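Local coordinates for protein acetylene hydratase Ahy (Pelobacter acetylenicus, PDB 2E7Z) that catalyses the hydration of acetylene to acetaldehyde, using a tungsten-bis(molybdopterin guanine dinucleotide) cofactor together with a [4Fe-4S] cluster, at residues 50-55 with 439-444; 617-622 with 676-681. One frame throughout, in Å; residues are numbered along the deposited sequence.

Interaction 1: 50-55 with 439-444; sequences DTIRTH and YDQFMT. With MGD (2-amino-5,6-dimercapto-7-methyl-3,7,8a,9-tetrahydro-8-oxa-1,3,9,10-tetraaza-anthracen-4-one guanosine dinucleotide), chain E.
Ile52 and His55 meet the rim of the Phe442 ring in a buried apolar contact between the end of helix 49-53, with the turn that follows it, and the loop that leaves strand 435-440, beside the guanosine end of a bound molybdopterin guanine dinucleotide. CG2 of Ile52 sits 3.6 Å from CE2 of Phe442 and lies near the ring plane; this methyl is set anti to the backbone N, which turns it to the phenyl edge. On the CE1 side, His55 CB comes to 3.9 Å from Phe442 CE1, also in the plane of the phenyl ring. The two rings form an offset edge-to-face pair, with centroids 6.0 Å apart, planes at 76° and the phenyl edge directed at the imidazole face. The imidazole is held from outside the contact, its NE2 bonded to the carbonyl of Pro615.

Behind Phe442 the chain shapes the nucleotide site. Strand 435-440 belongs to a mixed, largely parallel sheet, and its end carries Asp440, whose OD1 accepts from Phe442 N at 3.2 Å in an Asx turn and also from Gln441 N. The same carboxylate grips the ribose as a fork: Asp440 OD1 is 2.6 Å from O2' and OD2 is 2.7 Å from O3' of the cofactor. With Asp440 replaced by an alanine, both ribose hydroxyls are likely to lose these acceptors, and the loop bearing Phe442 its Asx-turn anchor. One residue back, O of Tyr439 accepts from N2 of the guanine at 3.2 Å, while N2 also lies over a face of the Tyr439 ring.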
# COMPACT_ATOMS: atom_id res chain seq x y z
N ASP A 50 -11.34 -19.29 7.19
CA ASP A 50 -12.65 -19.51 7.80
C ASP A 50 -12.60 -19.38 9.32
O ASP A 50 -13.61 -19.06 9.93
CB ASP A 50 -13.29 -20.83 7.37
CG ASP A 50 -14.82 -20.80 7.46
OD1 ASP A 50 -15.40 -19.74 7.11
OD2 ASP A 50 -15.43 -21.83 7.89
N THR A 51 -11.42 -19.56 9.92
CA THR A 51 -11.29 -19.35 11.38
C THR A 51 -11.46 -17.87 11.75
O THR A 51 -11.79 -17.54 12.89
CB THR A 51 -9.95 -19.84 11.96
OG1 THR A 51 -8.90 -18.96 11.53
CG2 THR A 51 -9.64 -21.28 11.54
N ILE A 52 -11.21 -17.00 10.77
CA ILE A 52 -11.45 -15.57 10.91
C ILE A 52 -12.90 -15.24 10.57
O ILE A 52 -13.58 -14.54 11.34
CB ILE A 52 -10.51 -14.78 10.02
CG1 ILE A 52 -9.04 -15.14 10.32
CG2 ILE A 52 -10.73 -13.26 10.22
CD1 ILE A 52 -8.56 -14.92 11.77
N ARG A 53 -13.39 -15.75 9.43
CA ARG A 53 -14.79 -15.52 9.07
C ARG A 53 -15.76 -15.95 10.20
O ARG A 53 -16.79 -15.30 10.42
CB ARG A 53 -15.15 -16.23 7.76
CG ARG A 53 -16.54 -15.87 7.28
CD ARG A 53 -17.04 -16.87 6.26
NE ARG A 53 -17.73 -18.02 6.86
CZ ARG A 53 -19.01 -18.02 7.23
NH1 ARG A 53 -19.76 -16.92 7.10
NH2 ARG A 53 -19.55 -19.14 7.70
N THR A 54 -15.43 -17.05 10.89
CA THR A 54 -16.32 -17.58 11.93
C THR A 54 -15.83 -17.29 13.34
O THR A 54 -16.32 -17.89 14.30
CB THR A 54 -16.57 -19.11 11.77
OG1 THR A 54 -15.34 -19.82 11.96
CG2 THR A 54 -17.10 -19.40 10.38
N HIS A 55 -14.85 -16.41 13.49
CA HIS A 55 -14.25 -16.16 14.79
C HIS A 55 -15.30 -15.69 15.78
O HIS A 55 -16.14 -14.85 15.43
CB HIS A 55 -13.10 -15.14 14.70
CG HIS A 55 -12.18 -15.24 15.87
ND1 HIS A 55 -12.46 -14.64 17.07
CD2 HIS A 55 -11.04 -15.94 16.04
CE1 HIS A 55 -11.52 -14.97 17.94
NE2 HIS A 55 -10.63 -15.73 17.33
N TYR A 439 -15.78 0.68 10.00
CA TYR A 439 -16.42 -0.42 9.28
C TYR A 439 -15.38 -1.53 9.15
O TYR A 439 -14.39 -1.41 8.40
CB TYR A 439 -16.95 0.09 7.91
CG TYR A 439 -17.45 -0.97 6.97
CD1 TYR A 439 -18.65 -1.65 7.21
CD2 TYR A 439 -16.74 -1.27 5.80
CE1 TYR A 439 -19.11 -2.60 6.31
CE2 TYR A 439 -17.20 -2.22 4.93
CZ TYR A 439 -18.38 -2.88 5.17
OH TYR A 439 -18.77 -3.85 4.27
N ASP A 440 -15.56 -2.60 9.93
CA ASP A 440 -14.47 -3.56 10.10
C ASP A 440 -15.07 -4.92 10.43
O ASP A 440 -16.29 -5.08 10.44
CB ASP A 440 -13.50 -3.10 11.22
CG ASP A 440 -12.06 -3.61 11.01
OD1 ASP A 440 -11.82 -4.81 11.29
OD2 ASP A 440 -11.17 -2.80 10.59
N GLN A 441 -14.19 -5.86 10.69
CA GLN A 441 -14.59 -7.22 11.11
C GLN A 441 -14.37 -7.47 12.59
O GLN A 441 -14.94 -8.41 13.14
CB GLN A 441 -13.80 -8.23 10.27
CG GLN A 441 -14.21 -8.23 8.79
CD GLN A 441 -13.41 -9.14 7.87
OE1 GLN A 441 -13.84 -9.38 6.72
NE2 GLN A 441 -12.26 -9.61 8.31
N PHE A 442 -13.56 -6.64 13.24
CA PHE A 442 -13.21 -6.84 14.65
C PHE A 442 -13.17 -5.52 15.39
O PHE A 442 -13.12 -4.44 14.77
CB PHE A 442 -11.86 -7.56 14.73
CG PHE A 442 -11.93 -8.97 14.19
CD1 PHE A 442 -12.40 -10.01 15.00
CD2 PHE A 442 -11.60 -9.25 12.87
CE1 PHE A 442 -12.52 -11.31 14.49
CE2 PHE A 442 -11.71 -10.53 12.35
CZ PHE A 442 -12.20 -11.56 13.18
N MET A 443 -13.19 -5.60 16.72
CA MET A 443 -13.02 -4.45 17.59
C MET A 443 -11.53 -4.08 17.63
O MET A 443 -10.83 -4.28 18.61
CB MET A 443 -13.63 -4.74 18.97
CG MET A 443 -13.68 -3.55 19.92
SD MET A 443 -14.58 -2.06 19.33
CE MET A 443 -16.29 -2.57 19.42
N THR A 444 -11.05 -3.52 16.52
CA THR A 444 -9.67 -3.13 16.39
C THR A 444 -9.36 -1.93 17.28
O THR A 444 -10.27 -1.29 17.82
CB THR A 444 -9.36 -2.73 14.94
OG1 THR A 444 -10.08 -1.52 14.67
CG2 THR A 444 -9.77 -3.82 13.98
PB MGD E . -4.50 -2.58 8.54
O1B MGD E . -3.96 -1.25 9.02
O2B MGD E . -4.13 -3.83 9.25
O3B MGD E . -4.12 -2.84 7.00
O3A MGD E . -3.07 -1.18 5.44
PA MGD E . -4.43 -2.00 5.66
O1A MGD E . -4.64 -3.04 4.60
O2A MGD E . -5.49 -0.97 5.91
O5' MGD E . -6.10 -2.42 8.53
C5' MGD E . -6.88 -3.31 7.76
C4' MGD E . -8.20 -3.47 8.49
O4' MGD E . -9.11 -4.12 7.59
C3' MGD E . -8.13 -4.42 9.68
O3' MGD E . -8.60 -3.72 10.85
C2' MGD E . -9.02 -5.63 9.34
O2' MGD E . -9.75 -6.22 10.43
C1' MGD E . -9.97 -5.00 8.34
N9 MGD E . -10.54 -5.90 7.33
C8 MGD E . -9.92 -6.92 6.68
N7 MGD E . -10.72 -7.45 5.75
C5 MGD E . -11.86 -6.72 5.75
C6 MGD E . -13.12 -6.72 5.02
O6 MGD E . -13.34 -7.54 4.12
N1 MGD E . -13.99 -5.75 5.35
C2 MGD E . -13.83 -4.88 6.34
N2 MGD E . -14.81 -3.95 6.57
N3 MGD E . -12.71 -4.83 7.05
C4 MGD E . -11.73 -5.71 6.78
C10 MGD E . -2.01 -1.82 4.74
C11 MGD E . -1.02 -0.74 4.35
O11 MGD E . -0.46 -0.28 5.57
C12 MGD E . 0.04 -1.31 3.44
S12 MGD E . -0.45 -2.16 2.04
C13 MGD E . 1.35 -1.11 3.70
S13 MGD E . 2.58 -1.84 2.77
C14 MGD E . 1.83 -0.24 4.82
N15 MGD E . 2.45 -1.02 5.88
C16 MGD E . 2.80 -0.28 6.98
C17 MGD E . 3.95 -0.58 7.84
O17 MGD E . 4.70 -1.55 7.59
N18 MGD E . 4.17 0.24 8.89
C19 MGD E . 3.39 1.31 9.18
N19 MGD E . 3.66 2.08 10.25
N20 MGD E . 2.31 1.61 8.45
C21 MGD E . 1.99 0.89 7.37
N22 MGD E . 0.93 1.23 6.63
C23 MGD E . 0.66 0.59 5.37

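Interaction 2: 617-622 with 676-681; sequences ILRDAE and WCPEQE
A two-pronged salt bridge between Arg619 and Glu679 ties the short helix 617-621, whose backbone bonds are partly long, to the loop that follows strand 668-671. The arginine meets the carboxylate end-on, using both terminal nitrogens: Arg619 NH1 bonds OE2 of Glu679 at 2.7 Å with an N-H...O angle of 166°, and Arg619 NH2 bonds Glu679 OE1 at 2.8 Å. Both oxygens are approached on their syn sides, but the fit is not flat, for the guanidinium and carboxylate planes are 40° apart. OE2 stays close to the guanidinium plane, whereas OE1 is tilted from it.

Both partners lie in the molybdopterin dinucleotide binding domain, and Glu679 occupies the third position of a type I beta turn from Cys677 to Gln680, closed by a bond from Gln680 N to Cys677 O of 2.9 Å. From this turn the glutamate reaches back with CG lodged between its backbone N and carbonyl carbon (chi1 70°) and the chain bent again at the next bond, which brings the carboxylate round to the arginine. CD of Pro678 approaches NH1 of Arg619 obliquely at 3.7 Å. Two backbone carbonyls further fix the guanidinium, that of Pro623 taking NE and that of His613 taking NH1. Within the loop, Pro678 CG lies over one face of the Trp676 ring, 3.6 Å above its plane and offset toward the rim; Trp676 NE1 bonds the carbonyl of Ser610, a residue of the cofactor site.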
# COMPACT_ATOMS: atom_id res chain seq x y z
N ILE A 617 -5.39 -20.44 15.33
CA ILE A 617 -4.26 -21.11 14.68
C ILE A 617 -3.23 -20.15 14.10
O ILE A 617 -2.03 -20.35 14.26
CB ILE A 617 -4.74 -22.19 13.64
CG1 ILE A 617 -3.56 -23.00 13.07
CG2 ILE A 617 -5.62 -21.57 12.55
CD1 ILE A 617 -3.98 -24.32 12.42
N LEU A 618 -3.70 -19.08 13.43
CA LEU A 618 -2.76 -18.15 12.84
C LEU A 618 -1.95 -17.39 13.91
O LEU A 618 -0.72 -17.27 13.80
CB LEU A 618 -3.49 -17.19 11.91
CG LEU A 618 -4.08 -17.86 10.66
CD1 LEU A 618 -4.97 -16.86 9.90
CD2 LEU A 618 -2.98 -18.37 9.73
N ARG A 619 -2.65 -16.88 14.94
CA ARG A 619 -1.97 -16.19 16.05
C ARG A 619 -0.94 -17.09 16.72
O ARG A 619 0.14 -16.63 17.09
CB ARG A 619 -2.97 -15.67 17.08
CG ARG A 619 -2.35 -15.03 18.32
CD ARG A 619 -1.52 -13.74 18.04
NE ARG A 619 -0.97 -13.26 19.31
CZ ARG A 619 -1.67 -12.61 20.24
NH1 ARG A 619 -2.95 -12.31 20.05
NH2 ARG A 619 -1.07 -12.24 21.37
N ASP A 620 -1.27 -18.36 16.84
CA ASP A 620 -0.38 -19.33 17.50
C ASP A 620 0.94 -19.55 16.77
O ASP A 620 1.94 -19.91 17.40
CB ASP A 620 -1.10 -20.67 17.67
CG ASP A 620 -2.11 -20.67 18.80
OD1 ASP A 620 -2.15 -19.69 19.58
OD2 ASP A 620 -2.85 -21.67 18.94
N ALA A 621 0.95 -19.34 15.45
CA ALA A 621 2.15 -19.52 14.61
C ALA A 621 3.25 -18.49 14.87
O ALA A 621 4.44 -18.77 14.67
CB ALA A 621 1.77 -19.55 13.13
N GLU A 622 2.84 -17.28 15.25
CA GLU A 622 3.78 -16.25 15.70
C GLU A 622 3.04 -15.40 16.74
O GLU A 622 2.47 -14.35 16.39
CB GLU A 622 4.25 -15.41 14.51
CG GLU A 622 5.50 -14.56 14.79
CD GLU A 622 6.76 -15.40 14.92
OE1 GLU A 622 7.29 -15.84 13.88
OE2 GLU A 622 7.21 -15.61 16.07
N TRP A 676 -0.78 -6.15 17.73
CA TRP A 676 -1.59 -5.80 18.89
C TRP A 676 -2.17 -7.10 19.43
O TRP A 676 -1.92 -8.16 18.87
CB TRP A 676 -2.67 -4.76 18.56
CG TRP A 676 -3.71 -5.20 17.54
CD1 TRP A 676 -3.52 -5.42 16.20
CD2 TRP A 676 -5.10 -5.41 17.80
NE1 TRP A 676 -4.72 -5.76 15.61
CE2 TRP A 676 -5.70 -5.79 16.57
CE3 TRP A 676 -5.90 -5.36 18.97
CZ2 TRP A 676 -7.06 -6.09 16.46
CZ3 TRP A 676 -7.26 -5.65 18.86
CH2 TRP A 676 -7.83 -6.03 17.61
N CYS A 677 -2.97 -7.01 20.49
CA CYS A 677 -3.34 -8.17 21.30
C CYS A 677 -4.86 -8.21 21.50
O CYS A 677 -5.36 -7.75 22.52
CB CYS A 677 -2.64 -8.05 22.66
SG CYS A 677 -0.85 -7.59 22.58
N PRO A 678 -5.60 -8.77 20.52
CA PRO A 678 -7.06 -8.79 20.54
C PRO A 678 -7.68 -9.53 21.72
O PRO A 678 -8.86 -9.34 22.00
CB PRO A 678 -7.43 -9.48 19.22
CG PRO A 678 -6.25 -9.25 18.33
CD PRO A 678 -5.07 -9.33 19.26
N GLU A 679 -6.88 -10.35 22.40
CA GLU A 679 -7.33 -11.08 23.58
C GLU A 679 -7.47 -10.16 24.78
O GLU A 679 -8.15 -10.48 25.74
CB GLU A 679 -6.37 -12.24 23.89
CG GLU A 679 -4.99 -11.80 24.40
CD GLU A 679 -3.94 -11.59 23.30
OE1 GLU A 679 -2.73 -11.65 23.61
OE2 GLU A 679 -4.32 -11.34 22.14
N GLN A 680 -6.86 -8.97 24.73
CA GLN A 680 -6.90 -8.06 25.87
C GLN A 680 -8.18 -7.25 25.89
O GLN A 680 -8.85 -7.13 24.86
CB GLN A 680 -5.71 -7.10 25.83
CG GLN A 680 -4.35 -7.77 25.98
CD GLN A 680 -3.22 -6.79 25.92
OE1 GLN A 680 -3.43 -5.59 25.80
NE2 GLN A 680 -2.01 -7.29 25.97
N GLU A 681 -8.51 -6.68 27.05
CA GLU A 681 -9.59 -5.70 27.11
C GLU A 681 -9.16 -4.47 26.29
O GLU A 681 -7.97 -4.15 26.19
CB GLU A 681 -9.93 -5.32 28.56
CG GLU A 681 -10.41 -6.50 29.39
CD GLU A 681 -11.65 -7.16 28.79
OE1 GLU A 681 -12.64 -6.45 28.54
OE2 GLU A 681 -11.62 -8.39 28.58

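Both segments of interaction 1 precede those of interaction 2 in sequence, and the two centres are 13 Å apart. They touch directly: Trp676 CH2 packs at 3.6 Å against both Met443 O and Thr444 CA, while Thr51 CG2 meets Ile617 CG2 at 4.2 Å. Each segment of one contact therefore borders a segment of the other, helix 49-53 beside helix 617-621 and the loop after strand 435-440 beside the 676-681 loop. The 439-444 segment belongs to the molybdopterin oxidoreductase region and interaction 2 to the dinucleotide-binding domain, so together they join distant parts of the sequence around the cofactor.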